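Side-chain contacts in xyloglucanase (PDB 2JEP), which hydrolyses the beta-1,4-linked glucan backbone of xyloglucan, a plant cell-wall polysaccharide, as a glycoside hydrolase of family 5: residues L52-N57 against T63-P68; H131-N136 against G140-V145; D299-Q304 against T348-K353. All coordinates share one frame; numbering follows the deposited sequence. Where two conformers were deposited one is given.

How the interactions relate
All three interactions belong to one eight-stranded (beta/alpha) barrel, and they follow one another along the chain. Interaction 1 lies in the connection between strand 45-48 and helix 72-80, interaction 2 in the one between strand 125-128 and helix 150-167. Both therefore sit at the C-terminal ends of the strands, the end where family 5 enzymes carry their active site. Their centres are about 16 Å apart and they touch through Glu53 and His131. Interaction 3 joins two outer helices, 298-313 and 336-353. It lies across the centre of the chain, its centre about 32 and 30 Å from those of the other two. The set thus samples both the loops of the barrel mouth and its helical shell.

Interaction 1: L52-N57 against T63-P68; sequences LEAAVN and TAWGNP
Ala54 and Trp65 make a CH-pi contact that folds the connection after barrel strand 45-48 back on itself, beside the short hairpin of strands 55-56 and 59-60. Ala54 CA lies 3.5 Å from the centroid of the six-membered ring, only 4° off its normal, while Ala54 CB settles on the ring junction, 3.4 Å from Trp65 CD2. Trp65 belongs to a type I turn from Thr63 to Gly66; its CG stands beside its own backbone N (chi1 -66°), which turns the indole back over Ala54. Next to it Ala64 CB touches both Ala54 CB and Val56 CG2, at 4.1 Å from each. Glu53 passes the far end of the indole, its CG 3.9 Å from Trp65 CZ3, and its carboxylate plane is turned steeply to the ring. That carboxylate is held instead by the backbone N-H groups of Asn50 and Gln51. Trp65 NE1 reaches Ala55 O directly through a weak bond of 3.4 Å with a bent angle of 130°. A water takes the same N-H at 2.9 Å from Trp65 NE1 and donates to Ala55 O. Dispersion over the ring face thus carries the contact, and the polar link is a weak direct bond backed by a bridging water.

Interaction 2: H131-N136 against G140-V145; sequences HGDGYN and GGWLLV
Asp133 grips the 140-145 segment with both its backbone and its side chain, in the long beta-alpha loop between strand 125-128 and helix 150-167 of the barrel. The chain makes a 3-10 turn at 132-134, loops out, and returns through an inverse gamma turn centred on Leu143. The tight half lies here. Asp133 O accepts from Trp142 N and Leu143 N, each at 2.9 Å. Trp142 N approaches in the carbonyl plane, whereas Leu143 N is tilted from it but makes the straighter bond, at 167°. Backbones meet closely enough that Gly134 CA touches Leu143 O at 3.3 Å, and Gly141 CA points a hydrogen almost straight at Tyr135 O, 3.6 Å away. Leu143 also packs on Ile153 and Tyr157 of helix 150-167, and the indole of Trp142 takes a cation-pi contact from Lys156.

The other half is looser. Leu144 reaches across with its two methyls against Asn136, CD1 lying 3.7 Å from Asn136 ND2, while that amide nitrogen bonds to Asn146. A water lies within hydrogen-bonding distance of both Gly141 O and Asn136 O. Tyr135 turns away, and its OH meets Glu182.

Back on the tight side, Asp133 OD1 takes the backbone N-H of Tyr92, and OD2 takes that of Leu93 as well as the indole N-H of Trp142, which together fix the rotation of the carboxylate. It stands perpendicular to the indole, and Asp133 OD2 receives Trp142 NE1 at 2.8 Å through its anti lone pair, with the oxygen 20° out of the ring plane.

Interaction 3: D299-Q304 against T348-K353; sequences DYLESQ and TAKAKK
Glu302 binds both Lys350 and Lys353 in a salt-bridge network between two outer helices of the barrel, 298-313 and 336-353, whose segments cross at -32° with axes 10.2 Å apart. The two lysines reach one oxygen by very different conformations. Lys350 starts with CG anti to the backbone N, then bends twice (chi2 64°, chi3 71°), a curl that keeps the chain close to the neighbouring helix and brings Lys350 NZ to 2.8 Å from Glu302 OE1. Lys353, a helical turn later, is fully extended beyond CG and uses that length to place its NZ 2.9 Å from Glu302 OE1. Glu302 itself kinks at chi2, turning its carboxylate toward the second helix. Lys350 arrives at the anti lone pair, whereas Lys353 comes from above the carboxylate plane. Beneath the charges, Leu301 slides antiparallel past the aliphatic start of Lys350, CG to CG at 4.0 Å, and also packs against Tyr265 of strand 259-265. Glu302 OE2 is hydrogen-bonded to Tyr354 OH. With two ammonium groups on one oxygen and a hydroxyl on the other, the carboxylate is probably kept ionised, and its charge ties the two helices together near the surface.

Interaction 1: L52-N57 against T63-P68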
ATOM      1  N   LEU A  52       1.387  10.189  -7.522  1.00  6.86           N
ATOM      2  CA  LEU A  52       2.381   9.694  -8.473  0.50  6.94           C
ATOM      3  C   LEU A  52       2.005   8.379  -9.156  1.00  6.78           C
ATOM      4  O   LEU A  52       2.706   7.953 -10.078  1.00  7.10           O
ATOM      5  CB  LEU A  52       3.784   9.628  -7.862  0.50  6.87           C
ATOM      6  CG  LEU A  52       4.466  10.977  -7.635  0.50  7.07           C
ATOM      7  CD1 LEU A  52       3.828  11.824  -6.534  0.50  8.05           C
ATOM      8  CD2 LEU A  52       5.961  10.725  -7.354  0.50  7.89           C
ATOM      9  N   GLU A  53       0.879   7.773  -8.762  1.00  7.36           N
ATOM     10  CA  GLU A  53       0.336   6.621  -9.496  1.00  6.95           C
ATOM     11  C   GLU A  53      -0.690   7.022 -10.555  1.00  7.73           C
ATOM     12  O   GLU A  53      -1.054   6.222 -11.396  1.00  8.29           O
ATOM     13  CB  GLU A  53      -0.279   5.592  -8.559  1.00  7.13           C
ATOM     14  CG  GLU A  53      -1.714   5.845  -8.079  1.00  6.72           C
ATOM     15  CD  GLU A  53      -1.890   6.850  -6.962  1.00  8.40           C
ATOM     16  OE1 GLU A  53      -1.111   7.818  -6.851  1.00  7.16           O
ATOM     17  OE2 GLU A  53      -2.870   6.657  -6.203  1.00  8.21           O
ATOM     18  N   ALA A  54      -1.143   8.274 -10.499  1.00  8.25           N
ATOM     19  CA  ALA A  54      -2.140   8.782 -11.433  1.00  8.85           C
ATOM     20  C   ALA A  54      -1.577   8.814 -12.841  1.00  9.88           C
ATOM     21  O   ALA A  54      -0.395   9.104 -13.014  1.00  9.46           O
ATOM     22  CB  ALA A  54      -2.595  10.176 -11.005  1.00  8.92           C
ATOM     23  N   ALA A  55      -2.405   8.350 -13.777  0.50  9.85           N
ATOM     24  CA  ALA A  55      -2.015   8.239 -15.166  0.50  9.84           C
ATOM     25  C   ALA A  55      -3.235   8.336 -16.036  0.50 10.80           C
ATOM     26  O   ALA A  55      -4.317   7.845 -15.665  0.50  9.11           O
ATOM     27  CB  ALA A  55      -1.295   6.901 -15.411  0.50  9.91           C
ATOM     28  N   VAL A  56      -3.056   8.974 -17.201  0.50 12.80           N
ATOM     29  CA  VAL A  56      -4.119   8.977 -18.209  0.50 14.99           C
ATOM     30  C   VAL A  56      -3.512   8.656 -19.559  0.50 17.05           C
ATOM     31  O   VAL A  56      -2.495   9.232 -19.943  0.50 17.72           O
ATOM     32  CB  VAL A  56      -4.914  10.315 -18.271  0.50 14.93           C
ATOM     33  CG1 VAL A  56      -5.911  10.298 -19.434  0.50 16.09           C
ATOM     34  CG2 VAL A  56      -5.644  10.567 -16.961  0.50 15.18           C
ATOM     35  N   ASN A  57      -4.155   7.727 -20.263  1.00 19.83           N
ATOM     36  CA  ASN A  57      -3.651   7.173 -21.524  1.00 21.58           C
ATOM     37  C   ASN A  57      -2.154   6.833 -21.504  1.00 20.52           C
ATOM     38  O   ASN A  57      -1.365   7.115 -22.436  1.00 21.02           O
ATOM     39  CB  ASN A  57      -4.115   7.972 -22.753  1.00 23.40           C
ATOM     40  CG  ASN A  57      -3.666   9.411 -22.752  1.00 27.59           C
ATOM     41  OD1 ASN A  57      -4.472  10.328 -23.019  1.00 34.13           O
ATOM     42  ND2 ASN A  57      -2.390   9.638 -22.475  1.00 32.42           N
ATOM     43  N   THR A  63      -0.778  15.178 -11.205  1.00  9.59           N
ATOM     44  CA  THR A  63      -1.966  16.007 -11.173  1.00 10.26           C
ATOM     45  C   THR A  63      -3.131  15.462 -11.980  1.00 10.60           C
ATOM     46  O   THR A  63      -4.175  16.099 -12.045  1.00 11.26           O
ATOM     47  CB  THR A  63      -1.666  17.413 -11.684  1.00 10.02           C
ATOM     48  OG1 THR A  63      -1.306  17.364 -13.077  1.00 12.58           O
ATOM     49  CG2 THR A  63      -0.583  18.082 -10.837  1.00 10.90           C
ATOM     50  N   ALA A  64      -2.958  14.286 -12.575  1.00 11.58           N
ATOM     51  CA  ALA A  64      -3.905  13.793 -13.569  1.00 13.09           C
ATOM     52  C   ALA A  64      -5.271  13.494 -12.965  1.00 12.80           C
ATOM     53  O   ALA A  64      -6.270  13.478 -13.673  1.00 14.77           O
ATOM     54  CB  ALA A  64      -3.339  12.549 -14.268  1.00 14.97           C
ATOM     55  N   TRP A  65      -5.302  13.194 -11.667  1.00 11.50           N
ATOM     56  CA  TRP A  65      -6.527  12.840 -10.994  1.00 12.07           C
ATOM     57  C   TRP A  65      -7.050  13.952 -10.106  1.00 13.19           C
ATOM     58  O   TRP A  65      -7.836  13.707  -9.220  1.00 15.66           O
ATOM     59  CB  TRP A  65      -6.401  11.487 -10.264  1.00 11.58           C
ATOM     60  CG  TRP A  65      -6.223  10.308 -11.211  1.00 10.60           C
ATOM     61  CD1 TRP A  65      -6.431  10.281 -12.560  1.00 11.69           C
ATOM     62  CD2 TRP A  65      -5.828   8.998 -10.843  1.00  9.16           C
ATOM     63  NE1 TRP A  65      -6.150   9.034 -13.058  1.00 12.13           N
ATOM     64  CE2 TRP A  65      -5.786   8.219 -12.019  1.00 10.35           C
ATOM     65  CE3 TRP A  65      -5.476   8.408  -9.630  1.00 10.46           C
ATOM     66  CZ2 TRP A  65      -5.411   6.882 -12.010  1.00 11.22           C
ATOM     67  CZ3 TRP A  65      -5.126   7.078  -9.628  1.00 11.33           C
ATOM     68  CH2 TRP A  65      -5.080   6.339 -10.800  1.00 11.61           C
ATOM     69  N   GLY A  66      -6.609  15.178 -10.375  1.00 12.85           N
ATOM     70  CA  GLY A  66      -7.218  16.352  -9.757  1.00 12.74           C
ATOM     71  C   GLY A  66      -6.558  16.886  -8.498  1.00 12.54           C
ATOM     72  O   GLY A  66      -6.976  17.938  -7.990  1.00 14.71           O
ATOM     73  N   ASN A  67      -5.513  16.221  -7.996  1.00 10.01           N
ATOM     74  CA  ASN A  67      -4.767  16.779  -6.869  1.00  9.10           C
ATOM     75  C   ASN A  67      -3.687  17.730  -7.365  1.00  9.10           C
ATOM     76  O   ASN A  67      -3.192  17.587  -8.490  1.00  9.86           O
ATOM     77  CB  ASN A  67      -4.137  15.676  -6.020  1.00  8.86           C
ATOM     78  CG  ASN A  67      -5.167  14.949  -5.181  1.00  8.94           C
ATOM     79  OD1 ASN A  67      -5.978  15.580  -4.494  1.00 10.02           O
ATOM     80  ND2 ASN A  67      -5.127  13.612  -5.200  1.00  8.30           N
ATOM     81  N   PRO A  68      -3.291  18.683  -6.529  1.00  8.89           N
ATOM     82  CA  PRO A  68      -2.203  19.559  -6.937  1.00  9.57           C
ATOM     83  C   PRO A  68      -0.854  18.851  -6.901  1.00  8.36           C
ATOM     84  O   PRO A  68      -0.706  17.783  -6.297  1.00  8.68           O
ATOM     85  CB  PRO A  68      -2.267  20.699  -5.918  1.00 10.64           C
ATOM     86  CG  PRO A  68      -3.032  20.209  -4.814  1.00 11.65           C
ATOM     87  CD  PRO A  68      -3.797  19.010  -5.191  1.00  9.84           C
TER
HETATM   88  O   HOH W   1      -7.102   8.062 -15.674  1.00 27.87           O

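Interaction 2: H131-N136 against G140-V145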
ATOM      1  N   HIS A 131       2.773   0.709  -9.100  1.00  7.17           N
ATOM      2  CA  HIS A 131       1.353   0.735  -8.731  1.00  7.40           C
ATOM      3  C   HIS A 131       0.401   0.447  -9.892  1.00  7.75           C
ATOM      4  O   HIS A 131      -0.112  -0.686 -10.037  1.00  9.26           O
ATOM      5  CB  HIS A 131       1.064   2.076  -8.035  1.00  7.67           C
ATOM      6  CG  HIS A 131      -0.202   2.106  -7.247  1.00  7.61           C
ATOM      7  ND1 HIS A 131      -0.235   1.903  -5.881  1.00  8.42           N
ATOM      8  CD2 HIS A 131      -1.482   2.334  -7.627  1.00  8.61           C
ATOM      9  CE1 HIS A 131      -1.481   2.020  -5.457  1.00  9.31           C
ATOM     10  NE2 HIS A 131      -2.261   2.263  -6.497  1.00  9.32           N
ATOM     11  N   GLY A 132       0.171   1.432 -10.759  1.00  7.35           N
ATOM     12  CA  GLY A 132      -0.796   1.219 -11.847  1.00  7.79           C
ATOM     13  C   GLY A 132      -0.381   0.139 -12.839  1.00  7.79           C
ATOM     14  O   GLY A 132      -1.216  -0.482 -13.499  1.00  8.12           O
ATOM     15  N   ASP A 133       0.940  -0.063 -12.956  1.00  8.10           N
ATOM     16  CA  ASP A 133       1.485  -0.944 -13.953  1.00  7.93           C
ATOM     17  C   ASP A 133       0.996  -2.378 -13.835  1.00  8.08           C
ATOM     18  O   ASP A 133       1.049  -3.115 -14.810  1.00  8.11           O
ATOM     19  CB  ASP A 133       3.009  -0.963 -13.858  1.00  8.11           C
ATOM     20  CG  ASP A 133       3.636   0.409 -14.004  1.00  8.05           C
ATOM     21  OD1 ASP A 133       3.310   1.312 -13.199  1.00  8.46           O
ATOM     22  OD2 ASP A 133       4.467   0.588 -14.940  1.00  8.62           O
ATOM     23  N   GLY A 134       0.563  -2.790 -12.651  1.00  7.64           N
ATOM     24  CA  GLY A 134       0.120  -4.160 -12.441  1.00  8.01           C
ATOM     25  C   GLY A 134      -1.329  -4.464 -12.726  1.00  7.54           C
ATOM     26  O   GLY A 134      -1.739  -5.621 -12.588  1.00  8.27           O
ATOM     27  N   TYR A 135      -2.096  -3.454 -13.154  1.00  7.90           N
ATOM     28  CA  TYR A 135      -3.516  -3.642 -13.433  1.00  8.29           C
ATOM     29  C   TYR A 135      -3.840  -3.873 -14.906  1.00  8.74           C
ATOM     30  O   TYR A 135      -3.448  -3.098 -15.773  1.00  8.67           O
ATOM     31  CB  TYR A 135      -4.289  -2.426 -13.016  1.00  7.69           C
ATOM     32  CG  TYR A 135      -4.433  -2.160 -11.520  1.00  7.24           C
ATOM     33  CD1 TYR A 135      -5.130  -3.032 -10.708  1.00  6.94           C
ATOM     34  CD2 TYR A 135      -3.954  -0.982 -10.973  1.00  7.41           C
ATOM     35  CE1 TYR A 135      -5.312  -2.765  -9.354  1.00  7.11           C
ATOM     36  CE2 TYR A 135      -4.136  -0.687  -9.640  1.00  7.07           C
ATOM     37  CZ  TYR A 135      -4.823  -1.572  -8.830  1.00  7.43           C
ATOM     38  OH  TYR A 135      -5.011  -1.246  -7.500  1.00  8.08           O
ATOM     39  N   ASN A 136      -4.641  -4.906 -15.159  1.00  9.03           N
ATOM     40  CA  ASN A 136      -5.225  -5.131 -16.483  1.00 10.18           C
ATOM     41  C   ASN A 136      -6.046  -3.935 -16.951  1.00 11.48           C
ATOM     42  O   ASN A 136      -6.034  -3.615 -18.134  1.00 13.96           O
ATOM     43  CB  ASN A 136      -6.107  -6.393 -16.482  1.00 10.20           C
ATOM     44  CG  ASN A 136      -5.309  -7.665 -16.549  1.00  9.59           C
ATOM     45  OD1 ASN A 136      -4.986  -8.281 -15.502  1.00 12.19           O
ATOM     46  ND2 ASN A 136      -4.965  -8.071 -17.735  1.00  8.34           N
ATOM     47  N   GLY A 140      -1.861   0.907 -20.534  1.00 11.50           N
ATOM     48  CA  GLY A 140      -0.427   0.722 -20.419  1.00 11.07           C
ATOM     49  C   GLY A 140      -0.025  -0.288 -19.369  1.00 10.75           C
ATOM     50  O   GLY A 140       1.152  -0.564 -19.222  1.00 11.90           O
ATOM     51  N   GLY A 141      -0.984  -0.811 -18.618  1.00 10.08           N
ATOM     52  CA  GLY A 141      -0.663  -1.821 -17.600  1.00  9.57           C
ATOM     53  C   GLY A 141      -0.037  -3.036 -18.251  1.00  9.73           C
ATOM     54  O   GLY A 141      -0.590  -3.566 -19.223  1.00 12.57           O
ATOM     55  N   TRP A 142       1.104  -3.479 -17.722  1.00  8.14           N
ATOM     56  CA  TRP A 142       1.921  -4.509 -18.368  1.00  8.24           C
ATOM     57  C   TRP A 142       2.412  -5.623 -17.420  1.00  8.18           C
ATOM     58  O   TRP A 142       2.855  -6.662 -17.890  1.00  8.54           O
ATOM     59  CB  TRP A 142       3.142  -3.852 -19.066  1.00  8.47           C
ATOM     60  CG  TRP A 142       3.988  -3.114 -18.097  1.00  8.46           C
ATOM     61  CD1 TRP A 142       3.862  -1.791 -17.714  1.00  8.87           C
ATOM     62  CD2 TRP A 142       5.053  -3.657 -17.285  1.00  8.32           C
ATOM     63  NE1 TRP A 142       4.783  -1.492 -16.737  1.00  8.25           N
ATOM     64  CE2 TRP A 142       5.522  -2.616 -16.456  1.00  8.57           C
ATOM     65  CE3 TRP A 142       5.669  -4.912 -17.187  1.00  8.12           C
ATOM     66  CZ2 TRP A 142       6.560  -2.803 -15.554  1.00  9.02           C
ATOM     67  CZ3 TRP A 142       6.688  -5.093 -16.283  1.00  8.41           C
ATOM     68  CH2 TRP A 142       7.129  -4.047 -15.484  1.00  9.04           C
ATOM     69  N   LEU A 143       2.368  -5.392 -16.112  1.00  7.56           N
ATOM     70  CA  LEU A 143       2.882  -6.338 -15.133  1.00  7.41           C
ATOM     71  C   LEU A 143       1.699  -7.226 -14.782  1.00  7.56           C
ATOM     72  O   LEU A 143       1.025  -7.061 -13.773  1.00  8.00           O
ATOM     73  CB  LEU A 143       3.467  -5.598 -13.926  1.00  7.59           C
ATOM     74  CG  LEU A 143       4.033  -6.489 -12.826  1.00  8.41           C
ATOM     75  CD1 LEU A 143       5.249  -7.313 -13.295  1.00  8.81           C
ATOM     76  CD2 LEU A 143       4.356  -5.662 -11.586  1.00  9.31           C
ATOM     77  N   LEU A 144       1.424  -8.149 -15.699  1.00  7.21           N
ATOM     78  CA  LEU A 144       0.170  -8.871 -15.749  1.00  7.47           C
ATOM     79  C   LEU A 144       0.410 -10.344 -15.547  1.00  7.64           C
ATOM     80  O   LEU A 144       0.997 -11.001 -16.411  1.00  8.32           O
ATOM     81  CB  LEU A 144      -0.564  -8.632 -17.094  1.00  8.15           C
ATOM     82  CG  LEU A 144      -0.884  -7.185 -17.440  1.00  8.90           C
ATOM     83  CD1 LEU A 144      -1.589  -7.078 -18.786  1.00 11.56           C
ATOM     84  CD2 LEU A 144      -1.666  -6.445 -16.349  1.00  9.76           C
ATOM     85  N   VAL A 145      -0.097 -10.879 -14.431  1.00  7.25           N
ATOM     86  CA  VAL A 145       0.105 -12.312 -14.173  1.00  8.05           C
ATOM     87  C   VAL A 145      -0.488 -13.186 -15.297  1.00  8.27           C
ATOM     88  O   VAL A 145      -0.056 -14.293 -15.502  1.00  8.94           O
ATOM     89  CB  VAL A 145      -0.466 -12.741 -12.818  1.00  8.25           C
ATOM     90  CG1 VAL A 145       0.330 -12.079 -11.681  1.00  9.67           C
ATOM     91  CG2 VAL A 145      -1.969 -12.424 -12.711  1.00  9.59           C
TER
HETATM   92  O   HOH W   2      -3.344  -3.377 -19.329  1.00 23.86           O

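Interaction 3: D299-Q304 against T348-K353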
ATOM      1  N   ASP A 299     -16.155  -8.826  14.575  1.00  9.26           N
ATOM      2  CA  ASP A 299     -15.736 -10.227  14.619  1.00  9.33           C
ATOM      3  C   ASP A 299     -14.965 -10.656  13.379  1.00  8.88           C
ATOM      4  O   ASP A 299     -13.979 -11.408  13.470  1.00  9.11           O
ATOM      5  CB  ASP A 299     -16.916 -11.178  14.907  1.00 10.19           C
ATOM      6  CG  ASP A 299     -18.172 -10.939  14.016  1.00 12.70           C
ATOM      7  OD1 ASP A 299     -18.221  -9.992  13.183  1.00 13.91           O
ATOM      8  OD2 ASP A 299     -19.142 -11.757  14.136  1.00 17.70           O
ATOM      9  N   TYR A 300     -15.410 -10.171  12.238  1.00  8.89           N
ATOM     10  CA  TYR A 300     -14.738 -10.454  10.967  1.00  8.37           C
ATOM     11  C   TYR A 300     -13.374  -9.799  10.896  1.00  8.05           C
ATOM     12  O   TYR A 300     -12.381 -10.417  10.510  1.00  8.90           O
ATOM     13  CB  TYR A 300     -15.633 -10.015   9.815  1.00  8.80           C
ATOM     14  CG  TYR A 300     -15.056 -10.319   8.466  1.00  8.63           C
ATOM     15  CD1 TYR A 300     -15.123 -11.585   7.951  1.00 10.17           C
ATOM     16  CD2 TYR A 300     -14.466  -9.340   7.707  1.00  9.32           C
ATOM     17  CE1 TYR A 300     -14.598 -11.874   6.705  1.00 11.08           C
ATOM     18  CE2 TYR A 300     -13.918  -9.618   6.458  1.00  9.43           C
ATOM     19  CZ  TYR A 300     -14.008 -10.874   5.955  1.00 10.23           C
ATOM     20  OH  TYR A 300     -13.458 -11.137   4.720  1.00 12.61           O
ATOM     21  N   LEU A 301     -13.303  -8.542  11.315  1.00  7.98           N
ATOM     22  CA  LEU A 301     -12.044  -7.831  11.356  1.00  7.76           C
ATOM     23  C   LEU A 301     -11.037  -8.582  12.240  1.00  8.44           C
ATOM     24  O   LEU A 301      -9.869  -8.755  11.863  1.00  7.90           O
ATOM     25  CB  LEU A 301     -12.285  -6.412  11.866  1.00  7.91           C
ATOM     26  CG  LEU A 301     -11.075  -5.553  12.193  1.00  7.86           C
ATOM     27  CD1 LEU A 301     -10.149  -5.368  10.977  1.00  9.15           C
ATOM     28  CD2 LEU A 301     -11.533  -4.217  12.729  1.00  8.92           C
ATOM     29  N   GLU A 302     -11.494  -9.018  13.406  1.00  8.29           N
ATOM     30  CA  GLU A 302     -10.649  -9.830  14.293  1.00  8.15           C
ATOM     31  C   GLU A 302     -10.100 -11.089  13.618  1.00  8.44           C
ATOM     32  O   GLU A 302      -8.888 -11.352  13.679  1.00  9.05           O
ATOM     33  CB  GLU A 302     -11.448 -10.168  15.560  1.00  8.89           C
ATOM     34  CG  GLU A 302     -10.864 -11.282  16.431  1.00  9.32           C
ATOM     35  CD  GLU A 302      -9.520 -10.984  17.052  1.00  9.73           C
ATOM     36  OE1 GLU A 302      -9.205  -9.795  17.333  1.00 10.00           O
ATOM     37  OE2 GLU A 302      -8.749 -11.962  17.274  1.00 10.44           O
ATOM     38  N   SER A 303     -10.974 -11.874  13.000  1.00  8.54           N
ATOM     39  CA  SER A 303     -10.573 -13.120  12.331  0.50  9.56           C
ATOM     40  C   SER A 303      -9.574 -12.850  11.211  1.00  9.05           C
ATOM     41  O   SER A 303      -8.577 -13.554  11.042  1.00  9.66           O
ATOM     42  CB  SER A 303     -11.806 -13.816  11.735  0.50 10.05           C
ATOM     43  OG  SER A 303     -11.455 -15.033  11.082  0.50 14.84           O
ATOM     44  N   GLN A 304      -9.873 -11.837  10.405  1.00  8.52           N
ATOM     45  CA  GLN A 304      -9.019 -11.513   9.289  1.00  7.84           C
ATOM     46  C   GLN A 304      -7.612 -11.147   9.736  1.00  7.76           C
ATOM     47  O   GLN A 304      -6.616 -11.657   9.222  1.00  8.71           O
ATOM     48  CB  GLN A 304      -9.643 -10.375   8.480  1.00  8.38           C
ATOM     49  CG  GLN A 304     -10.852 -10.795   7.690  1.00  8.73           C
ATOM     50  CD  GLN A 304     -10.488 -11.550   6.463  1.00  9.90           C
ATOM     51  OE1 GLN A 304      -9.887 -10.968   5.548  1.00 12.20           O
ATOM     52  NE2 GLN A 304     -10.804 -12.825   6.438  1.00 11.92           N
ATOM     53  N   THR A 348      -7.327   0.327  12.884  1.00  7.33           N
ATOM     54  CA  THR A 348      -6.020   0.732  13.434  1.00  7.35           C
ATOM     55  C   THR A 348      -5.722  -0.053  14.707  1.00  8.13           C
ATOM     56  O   THR A 348      -4.609  -0.582  14.876  1.00  8.53           O
ATOM     57  CB  THR A 348      -5.986   2.249  13.695  1.00  7.97           C
ATOM     58  OG1 THR A 348      -6.222   2.935  12.457  1.00  8.52           O
ATOM     59  CG2 THR A 348      -4.675   2.675  14.273  1.00  8.45           C
ATOM     60  N   ALA A 349      -6.710  -0.124  15.599  1.00  7.95           N
ATOM     61  CA  ALA A 349      -6.511  -0.829  16.875  1.00  8.56           C
ATOM     62  C   ALA A 349      -6.265  -2.305  16.638  1.00  8.52           C
ATOM     63  O   ALA A 349      -5.511  -2.937  17.375  1.00  9.25           O
ATOM     64  CB  ALA A 349      -7.727  -0.657  17.762  1.00  9.74           C
ATOM     65  N   LYS A 350      -6.913  -2.890  15.630  1.00  7.80           N
ATOM     66  CA  LYS A 350      -6.723  -4.334  15.382  1.00  7.53           C
ATOM     67  C   LYS A 350      -5.330  -4.580  14.834  1.00  8.23           C
ATOM     68  O   LYS A 350      -4.685  -5.581  15.169  1.00  8.60           O
ATOM     69  CB  LYS A 350      -7.772  -4.849  14.400  1.00  7.81           C
ATOM     70  CG  LYS A 350      -7.851  -6.370  14.338  1.00  8.34           C
ATOM     71  CD  LYS A 350      -8.309  -7.000  15.657  1.00  8.60           C
ATOM     72  CE  LYS A 350      -9.768  -6.734  15.929  1.00  9.51           C
ATOM     73  NZ  LYS A 350     -10.111  -7.171  17.319  1.00  9.03           N
ATOM     74  N   ALA A 351      -4.879  -3.692  13.942  1.00  7.83           N
ATOM     75  CA  ALA A 351      -3.478  -3.757  13.498  1.00  8.16           C
ATOM     76  C   ALA A 351      -2.512  -3.648  14.676  1.00  8.98           C
ATOM     77  O   ALA A 351      -1.536  -4.410  14.774  1.00 10.03           O
ATOM     78  CB  ALA A 351      -3.185  -2.663  12.465  1.00  8.69           C
ATOM     79  N   LYS A 352      -2.768  -2.699  15.570  1.00 10.01           N
ATOM     80  CA  LYS A 352      -1.907  -2.530  16.741  1.00 11.80           C
ATOM     81  C   LYS A 352      -1.879  -3.796  17.582  1.00 11.33           C
ATOM     82  O   LYS A 352      -0.800  -4.246  18.010  1.00 12.75           O
ATOM     83  CB  LYS A 352      -2.373  -1.312  17.565  1.00 13.06           C
ATOM     84  CG  LYS A 352      -1.556  -1.020  18.844  1.00 17.01           C
ATOM     85  CD  LYS A 352      -0.289  -0.283  18.561  1.00 21.61           C
ATOM     86  CE  LYS A 352       0.496   0.001  19.850  1.00 23.59           C
ATOM     87  NZ  LYS A 352      -0.341   0.536  20.941  1.00 28.95           N
ATOM     88  N   LYS A 353      -3.049  -4.387  17.807  1.00 11.05           N
ATOM     89  CA  LYS A 353      -3.167  -5.626  18.594  1.00 11.24           C
ATOM     90  C   LYS A 353      -2.300  -6.727  18.029  1.00 11.28           C
ATOM     91  O   LYS A 353      -1.611  -7.450  18.767  1.00 13.03           O
ATOM     92  CB  LYS A 353      -4.616  -6.076  18.646  1.00 11.55           C
ATOM     93  CG  LYS A 353      -4.851  -7.408  19.329  1.00 12.03           C
ATOM     94  CD  LYS A 353      -6.302  -7.782  19.275  1.00 11.41           C
ATOM     95  CE  LYS A 353      -6.545  -9.122  19.977  1.00 12.51           C
ATOM     96  NZ  LYS A 353      -7.961  -9.541  19.910  1.00 12.87           N
TER